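Local coordinates for protein gamma-glutamyltranspeptidase (Streptomyces lincolnensis, PDB 6J3A) that probably transfers or cleaves gamma-glutamyl-type groups as an LmbA-like, N-terminal-nucleophile member of the gamma-glutamyltranspeptidase family, at residues T18-A22 against V46-E51; P52-G56 against P438-Q444. All blocks are in the same frame, centred on the assembly; numbering follows the deposited sequence.

Contact 1. Residues T18-A22 against V46-E51; sequences THWLA and VLHVVE
Thr18 and Glu51 supply the polar link between these two segments, their side chains crossing at about a right angle. The hydroxyl OG1 of Thr18 donates to OE2 of Glu51 at 2.7 Å, reaching that oxygen on its syn side and 16° out of the carboxylate plane. With chi1 at 52°, OG1 of Thr18 lies between its own backbone N and carbonyl carbon, on the side where the carboxylate arrives. OE2 of Glu51 is also 3.3 Å from the carbonyl O of Thr18, but both are acceptors and no bond joins them. The hydroxyl has a second, weak link to the backbone N of His423. Replacing Glu51 with an alanine would probably leave the Thr18 hydroxyl without its acceptor, in a place that is buried.

A water adds a second polar bridge, donating to Val50 O at 2.7 Å and hydrogen-bonded to NE2 of His19. The other ring nitrogen faces its own chain: ND1 of His19, the N-cap residue of helix 20-31, accepts a weak capping bond from Leu21 N.

The apolar part starts with a CH-pi contact: CG2 of Val50 sits 3.6 Å from the centroid of the His19 ring, almost straight above the face. CG1 of the same valine turns to CD1 of Leu21, 3.4 Å away. Farther along, CB of Ala22 meets CD2 of Leu47 at 3.7 Å, while CG1 of Val46 rests on CA of Ala22. Leu21 also packs on Tyr137 and on Gln9 of the second subunit.

The start of one helix thus lies against the end of the next, 36-50, a buried helix pair consistent with the layered alpha/beta build of Ntn hydrolases.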
ATOM      1  N   THR A  18       7.497   1.857  -8.590  1.00 29.40           N
ATOM      2  CA  THR A  18       6.944   0.768  -9.388  1.00 29.83           C
ATOM      3  C   THR A  18       7.176  -0.610  -8.753  1.00 30.14           C
ATOM      4  O   THR A  18       6.851  -1.614  -9.384  1.00 31.80           O
ATOM      5  CB  THR A  18       7.543   0.763 -10.822  1.00 28.76           C
ATOM      6  OG1 THR A  18       8.976   0.799 -10.759  1.00 27.75           O
ATOM      7  CG2 THR A  18       7.046   1.950 -11.612  1.00 27.70           C
ATOM      8  N   HIS A  19       7.720  -0.650  -7.526  1.00 29.75           N
ATOM      9  CA  HIS A  19       7.948  -1.885  -6.765  1.00 29.43           C
ATOM     10  C   HIS A  19       8.027  -1.649  -5.252  1.00 29.30           C
ATOM     11  O   HIS A  19       8.836  -0.845  -4.773  1.00 30.53           O
ATOM     12  CB  HIS A  19       9.230  -2.562  -7.215  1.00 29.80           C
ATOM     13  CG  HIS A  19       9.244  -4.040  -6.989  1.00 29.79           C
ATOM     14  ND1 HIS A  19       9.259  -4.606  -5.733  1.00 29.69           N
ATOM     15  CD2 HIS A  19       9.270  -5.070  -7.866  1.00 30.33           C
ATOM     16  CE1 HIS A  19       9.286  -5.920  -5.845  1.00 30.13           C
ATOM     17  NE2 HIS A  19       9.290  -6.229  -7.129  1.00 30.76           N
ATOM     18  N   TRP A  20       7.216  -2.400  -4.511  1.00 28.31           N
ATOM     19  CA  TRP A  20       7.022  -2.196  -3.066  1.00 27.50           C
ATOM     20  C   TRP A  20       8.324  -2.314  -2.253  1.00 27.13           C
ATOM     21  O   TRP A  20       8.526  -1.580  -1.286  1.00 27.39           O
ATOM     22  CB  TRP A  20       5.944  -3.161  -2.513  1.00 26.42           C
ATOM     23  CG  TRP A  20       6.367  -4.598  -2.486  1.00 26.15           C
ATOM     24  CD1 TRP A  20       7.057  -5.235  -1.491  1.00 25.56           C
ATOM     25  CD2 TRP A  20       6.141  -5.576  -3.508  1.00 26.36           C
ATOM     26  NE1 TRP A  20       7.285  -6.544  -1.835  1.00 25.42           N
ATOM     27  CE2 TRP A  20       6.738  -6.782  -3.069  1.00 26.15           C
ATOM     28  CE3 TRP A  20       5.509  -5.550  -4.760  1.00 26.25           C
ATOM     29  CZ2 TRP A  20       6.707  -7.958  -3.834  1.00 26.27           C
ATOM     30  CZ3 TRP A  20       5.480  -6.718  -5.520  1.00 26.56           C
ATOM     31  CH2 TRP A  20       6.074  -7.906  -5.053  1.00 26.20           C
ATOM     32  N   LEU A  21       9.180  -3.249  -2.655  1.00 26.65           N
ATOM     33  CA  LEU A  21      10.465  -3.476  -2.010  1.00 26.41           C
ATOM     34  C   LEU A  21      11.335  -2.225  -2.078  1.00 26.01           C
ATOM     35  O   LEU A  21      12.012  -1.870  -1.107  1.00 24.40           O
ATOM     36  CB  LEU A  21      11.192  -4.660  -2.664  1.00 26.81           C
ATOM     37  CG  LEU A  21      10.622  -6.082  -2.493  1.00 26.83           C
ATOM     38  CD1 LEU A  21      11.417  -7.059  -3.339  1.00 26.94           C
ATOM     39  CD2 LEU A  21      10.628  -6.559  -1.052  1.00 26.70           C
ATOM     40  N   ALA A  22      11.292  -1.552  -3.224  1.00 26.21           N
ATOM     41  CA  ALA A  22      12.062  -0.327  -3.416  1.00 26.33           C
ATOM     42  C   ALA A  22      11.448   0.840  -2.644  1.00 26.30           C
ATOM     43  O   ALA A  22      12.170   1.672  -2.088  1.00 27.48           O
ATOM     44  CB  ALA A  22      12.165   0.001  -4.893  1.00 26.43           C
ATOM     45  N   VAL A  46      17.878  -0.828  -5.195  1.00 25.79           N
ATOM     46  CA  VAL A  46      16.928  -1.909  -4.964  1.00 26.28           C
ATOM     47  C   VAL A  46      16.191  -2.236  -6.274  1.00 26.28           C
ATOM     48  O   VAL A  46      16.056  -3.406  -6.629  1.00 26.57           O
ATOM     49  CB  VAL A  46      15.966  -1.583  -3.798  1.00 26.07           C
ATOM     50  CG1 VAL A  46      14.806  -2.570  -3.734  1.00 26.21           C
ATOM     51  CG2 VAL A  46      16.736  -1.595  -2.481  1.00 25.89           C
ATOM     52  N   LEU A  47      15.758  -1.210  -7.001  1.00 26.18           N
ATOM     53  CA  LEU A  47      15.088  -1.417  -8.292  1.00 27.16           C
ATOM     54  C   LEU A  47      15.901  -2.224  -9.300  1.00 27.73           C
ATOM     55  O   LEU A  47      15.328  -3.017 -10.060  1.00 28.03           O
ATOM     56  CB  LEU A  47      14.696  -0.083  -8.926  1.00 27.27           C
ATOM     57  CG  LEU A  47      13.495   0.634  -8.319  1.00 27.56           C
ATOM     58  CD1 LEU A  47      13.412   2.044  -8.874  1.00 27.50           C
ATOM     59  CD2 LEU A  47      12.207  -0.117  -8.607  1.00 28.12           C
ATOM     60  N   HIS A  48      17.221  -2.023  -9.315  1.00 28.03           N
ATOM     61  CA  HIS A  48      18.101  -2.831 -10.178  1.00 28.08           C
ATOM     62  C   HIS A  48      17.842  -4.307  -9.895  1.00 28.10           C
ATOM     63  O   HIS A  48      17.661  -5.115 -10.811  1.00 28.49           O
ATOM     64  CB  HIS A  48      19.584  -2.569  -9.904  1.00 27.69           C
ATOM     65  CG  HIS A  48      20.016  -1.167 -10.164  1.00 27.29           C
ATOM     66  ND1 HIS A  48      21.080  -0.586  -9.504  1.00 26.78           N
ATOM     67  CD2 HIS A  48      19.535  -0.228 -11.011  1.00 27.66           C
ATOM     68  CE1 HIS A  48      21.224   0.658  -9.926  1.00 27.62           C
ATOM     69  NE2 HIS A  48      20.301   0.900 -10.841  1.00 27.54           N
ATOM     70  N   VAL A  49      17.811  -4.622  -8.599  1.00 28.07           N
ATOM     71  CA  VAL A  49      17.710  -5.993  -8.099  1.00 27.42           C
ATOM     72  C   VAL A  49      16.324  -6.596  -8.290  1.00 27.22           C
ATOM     73  O   VAL A  49      16.217  -7.776  -8.614  1.00 27.75           O
ATOM     74  CB  VAL A  49      18.112  -6.073  -6.607  1.00 27.03           C
ATOM     75  CG1 VAL A  49      18.034  -7.504  -6.090  1.00 27.27           C
ATOM     76  CG2 VAL A  49      19.528  -5.552  -6.404  1.00 26.97           C
ATOM     77  N   VAL A  50      15.277  -5.797  -8.087  1.00 27.16           N
ATOM     78  CA  VAL A  50      13.897  -6.311  -8.101  1.00 27.09           C
ATOM     79  C   VAL A  50      13.128  -6.088  -9.397  1.00 26.98           C
ATOM     80  O   VAL A  50      12.050  -6.650  -9.559  1.00 25.49           O
ATOM     81  CB  VAL A  50      13.074  -5.798  -6.900  1.00 27.67           C
ATOM     82  CG1 VAL A  50      13.823  -6.094  -5.601  1.00 27.28           C
ATOM     83  CG2 VAL A  50      12.733  -4.312  -7.025  1.00 27.83           C
ATOM     84  N   GLU A  51      13.678  -5.274 -10.300  1.00 28.94           N
ATOM     85  CA  GLU A  51      13.154  -5.127 -11.660  1.00 30.23           C
ATOM     86  C   GLU A  51      14.282  -5.180 -12.709  1.00 30.51           C
ATOM     87  O   GLU A  51      14.407  -4.275 -13.541  1.00 33.16           O
ATOM     88  CB  GLU A  51      12.372  -3.819 -11.790  1.00 31.58           C
ATOM     89  CG  GLU A  51      11.240  -3.668 -10.790  1.00 33.34           C
ATOM     90  CD  GLU A  51      10.233  -2.600 -11.185  1.00 34.98           C
ATOM     91  OE1 GLU A  51       9.650  -2.703 -12.285  1.00 38.41           O
ATOM     92  OE2 GLU A  51      10.008  -1.663 -10.393  1.00 34.33           O
TER
HETATM   93  O   HOH W   1      10.433  -8.530  -8.560  1.00 34.58           O

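Contact 2. Residues P52-G56 against P438-Q444; sequences PHLNG and PSGGWLQ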
ATOM      1  N   PRO A  52      15.089  -6.254 -12.700  1.00 29.78           N
ATOM      2  CA  PRO A  52      16.222  -6.380 -13.627  1.00 29.81           C
ATOM      3  C   PRO A  52      15.820  -6.657 -15.079  1.00 29.09           C
ATOM      4  O   PRO A  52      16.634  -6.518 -15.976  1.00 29.37           O
ATOM      5  CB  PRO A  52      16.983  -7.572 -13.064  1.00 29.77           C
ATOM      6  CG  PRO A  52      15.909  -8.437 -12.514  1.00 29.79           C
ATOM      7  CD  PRO A  52      14.937  -7.471 -11.888  1.00 29.85           C
ATOM      8  N   HIS A  53      14.598  -7.127 -15.269  1.00 28.35           N
ATOM      9  CA  HIS A  53      13.897  -7.113 -16.562  1.00 28.39           C
ATOM     10  C   HIS A  53      13.472  -5.730 -17.084  1.00 28.32           C
ATOM     11  O   HIS A  53      12.995  -5.631 -18.220  1.00 28.12           O
ATOM     12  CB  HIS A  53      12.642  -7.996 -16.469  1.00 28.28           C
ATOM     13  CG  HIS A  53      11.636  -7.519 -15.466  1.00 28.18           C
ATOM     14  ND1 HIS A  53      10.299  -7.381 -15.762  1.00 28.44           N
ATOM     15  CD2 HIS A  53      11.776  -7.128 -14.176  1.00 27.95           C
ATOM     16  CE1 HIS A  53       9.658  -6.950 -14.690  1.00 28.46           C
ATOM     17  NE2 HIS A  53      10.533  -6.783 -13.716  1.00 28.13           N
ATOM     18  N   LEU A  54      13.592  -4.696 -16.245  1.00 28.00           N
ATOM     19  CA  LEU A  54      13.178  -3.331 -16.587  1.00 26.97           C
ATOM     20  C   LEU A  54      14.223  -2.236 -16.346  1.00 26.66           C
ATOM     21  O   LEU A  54      14.062  -1.126 -16.851  1.00 26.90           O
ATOM     22  CB  LEU A  54      11.873  -3.002 -15.863  1.00 26.90           C
ATOM     23  CG  LEU A  54      10.651  -3.810 -16.332  1.00 27.43           C
ATOM     24  CD1 LEU A  54       9.470  -3.569 -15.408  1.00 27.90           C
ATOM     25  CD2 LEU A  54      10.237  -3.488 -17.760  1.00 27.54           C
ATOM     26  N   ASN A  55      15.281  -2.532 -15.598  1.00 26.03           N
ATOM     27  CA  ASN A  55      16.412  -1.620 -15.467  1.00 25.51           C
ATOM     28  C   ASN A  55      17.648  -2.357 -14.953  1.00 24.85           C
ATOM     29  O   ASN A  55      17.636  -3.566 -14.778  1.00 25.57           O
ATOM     30  CB  ASN A  55      16.052  -0.446 -14.552  1.00 26.17           C
ATOM     31  CG  ASN A  55      16.049  -0.817 -13.090  1.00 27.08           C
ATOM     32  OD1 ASN A  55      15.749  -1.950 -12.723  1.00 27.71           O
ATOM     33  ND2 ASN A  55      16.376   0.150 -12.239  1.00 27.63           N
ATOM     34  N   GLY A  56      18.720  -1.620 -14.737  1.00 24.21           N
ATOM     35  CA  GLY A  56      19.936  -2.185 -14.189  1.00 23.54           C
ATOM     36  C   GLY A  56      20.970  -1.092 -14.012  1.00 22.99           C
ATOM     37  O   GLY A  56      20.763   0.017 -14.491  1.00 22.10           O
ATOM     38  N   PRO A 438      14.489   5.720 -13.721  1.00 26.69           N
ATOM     39  CA  PRO A 438      15.627   4.899 -14.128  1.00 27.22           C
ATOM     40  C   PRO A 438      15.241   3.732 -15.031  1.00 27.56           C
ATOM     41  O   PRO A 438      14.171   3.149 -14.878  1.00 27.84           O
ATOM     42  CB  PRO A 438      16.191   4.394 -12.800  1.00 26.92           C
ATOM     43  CG  PRO A 438      15.005   4.318 -11.925  1.00 26.91           C
ATOM     44  CD  PRO A 438      14.152   5.489 -12.306  1.00 26.67           C
ATOM     45  N   SER A 439      16.137   3.395 -15.950  1.00 27.81           N
ATOM     46  CA  SER A 439      15.851   2.426 -16.992  1.00 27.81           C
ATOM     47  C   SER A 439      17.139   1.933 -17.615  1.00 27.86           C
ATOM     48  O   SER A 439      18.220   2.412 -17.282  1.00 27.94           O
ATOM     49  CB  SER A 439      14.985   3.084 -18.065  1.00 27.79           C
ATOM     50  OG  SER A 439      14.601   2.163 -19.071  1.00 27.72           O
ATOM     51  N   GLY A 440      17.003   0.967 -18.519  1.00 28.72           N
ATOM     52  CA  GLY A 440      18.122   0.441 -19.297  1.00 27.96           C
ATOM     53  C   GLY A 440      19.004  -0.517 -18.523  1.00 28.03           C
ATOM     54  O   GLY A 440      19.004  -0.527 -17.286  1.00 28.61           O
ATOM     55  N   GLY A 441      19.761  -1.325 -19.262  1.00 26.85           N
ATOM     56  CA  GLY A 441      20.613  -2.349 -18.670  1.00 25.75           C
ATOM     57  C   GLY A 441      19.790  -3.521 -18.178  1.00 24.95           C
ATOM     58  O   GLY A 441      20.188  -4.212 -17.245  1.00 22.95           O
ATOM     59  N   TRP A 442      18.649  -3.742 -18.835  1.00 25.01           N
ATOM     60  CA  TRP A 442      17.769  -4.857 -18.508  1.00 25.67           C
ATOM     61  C   TRP A 442      18.320  -6.169 -19.040  1.00 26.34           C
ATOM     62  O   TRP A 442      19.185  -6.179 -19.926  1.00 27.91           O
ATOM     63  CB  TRP A 442      16.328  -4.625 -18.984  1.00 27.13           C
ATOM     64  CG  TRP A 442      16.136  -4.184 -20.400  1.00 27.73           C
ATOM     65  CD1 TRP A 442      16.441  -4.876 -21.528  1.00 28.58           C
ATOM     66  CD2 TRP A 442      15.543  -2.954 -20.828  1.00 28.32           C
ATOM     67  NE1 TRP A 442      16.087  -4.149 -22.639  1.00 28.86           N
ATOM     68  CE2 TRP A 442      15.538  -2.964 -22.237  1.00 28.71           C
ATOM     69  CE3 TRP A 442      15.015  -1.840 -20.155  1.00 28.13           C
ATOM     70  CZ2 TRP A 442      15.037  -1.897 -22.992  1.00 29.57           C
ATOM     71  CZ3 TRP A 442      14.514  -0.777 -20.904  1.00 28.40           C
ATOM     72  CH2 TRP A 442      14.527  -0.812 -22.307  1.00 29.04           C
ATOM     73  N   LEU A 443      17.809  -7.270 -18.496  1.00 26.10           N
ATOM     74  CA  LEU A 443      18.413  -8.596 -18.705  1.00 26.21           C
ATOM     75  C   LEU A 443      18.257  -9.193 -20.097  1.00 26.08           C
ATOM     76  O   LEU A 443      19.061 -10.036 -20.476  1.00 27.12           O
ATOM     77  CB  LEU A 443      17.886  -9.610 -17.678  1.00 26.57           C
ATOM     78  CG  LEU A 443      16.398 -10.032 -17.695  1.00 27.30           C
ATOM     79  CD1 LEU A 443      16.066 -11.173 -18.661  1.00 27.32           C
ATOM     80  CD2 LEU A 443      15.964 -10.438 -16.292  1.00 27.43           C
ATOM     81  N   GLN A 444      17.257  -8.746 -20.854  1.00 25.61           N
ATOM     82  CA  GLN A 444      16.797  -9.456 -22.057  1.00 26.24           C
ATOM     83  C   GLN A 444      17.394  -8.908 -23.353  1.00 27.36           C
ATOM     84  O   GLN A 444      17.004  -9.354 -24.444  1.00 27.19           O
ATOM     85  CB  GLN A 444      15.257  -9.437 -22.166  1.00 25.76           C
ATOM     86  CG  GLN A 444      14.632  -8.069 -22.449  1.00 25.41           C
ATOM     87  CD  GLN A 444      14.122  -7.334 -21.210  1.00 25.64           C
ATOM     88  OE1 GLN A 444      13.087  -6.677 -21.275  1.00 25.21           O
ATOM     89  NE2 GLN A 444      14.840  -7.430 -20.088  1.00 24.77           N
TER
HETATM   90  O   HOH W   2      19.141   2.277 -14.502  1.00 23.10           O
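Trp442 and Gln444 both hold CG between their backbone N and carbonyl carbon (chi1 49° and 68°), and Gln444 then bends at chi2, so that the indole and the amide both come up to the carbonyls of His53 and Leu54. CE3 of Trp442 meets O of Leu54 edge-on, the oxygen lying in the ring plane at 3.5 Å. NE2 of Gln444 donates to O of His53 at 3.2 Å; the acceptor is in the plane of the amide, but the donor stands above the carbonyl plane, not in line with a lone pair.

The main backbone bond runs from Leu443 N to O of Pro52, 2.9 Å long and bent at the hydrogen (134°). CA of Trp442 brings a C-H to the same oxygen at 3.2 Å, so two neighbouring residues share Pro52 O. Beside it CD2 of Leu443 covers the backbone of His53, 3.7 Å from its N, and also touches the Pro52 ring. The same side chain reaches Val152 of helix 146-154 and Tyr170 of helix 164-170.

These are two loops that lead into and out of neighbouring antiparallel strands, 61-66 and 433-436, in the beta core of the Ntn fold. At Gly56 the loops leave no room for a side chain: a CB there would collide with O of Gly441. Gly440 and Gly441 have positive phi, a backbone shape that by itself favours glycine. CB of Asn55 lies on CA of Ser439 at 3.8 Å. The hydroxyl of Ser439 hydrogen-bonds to Thr421 OG1 and Arg459 NH2.

In the fold
The two contacts follow each other directly in the chain: helix 36-50 ends at Val50, Glu51 closes contact 1, and the loop of contact 2 starts at Pro52; their centres are about 11 Å apart. They also touch: CD2 of His48 lies 3.4 Å from C of Gly56, and CD1 of Leu47 lies 4.1 Å from CG of Pro438. Both meet the chain that resumes at Thr421 after the unmodelled residues 384-420. Thr18 bonds to the backbone of His423, Leu54 to that of Thr421, and Pro438 to that of Cys422. In this family an N-terminal threonine released by self-cleavage is the nucleophile; Thr421 may hold that place, which would put contact 2 at the active site.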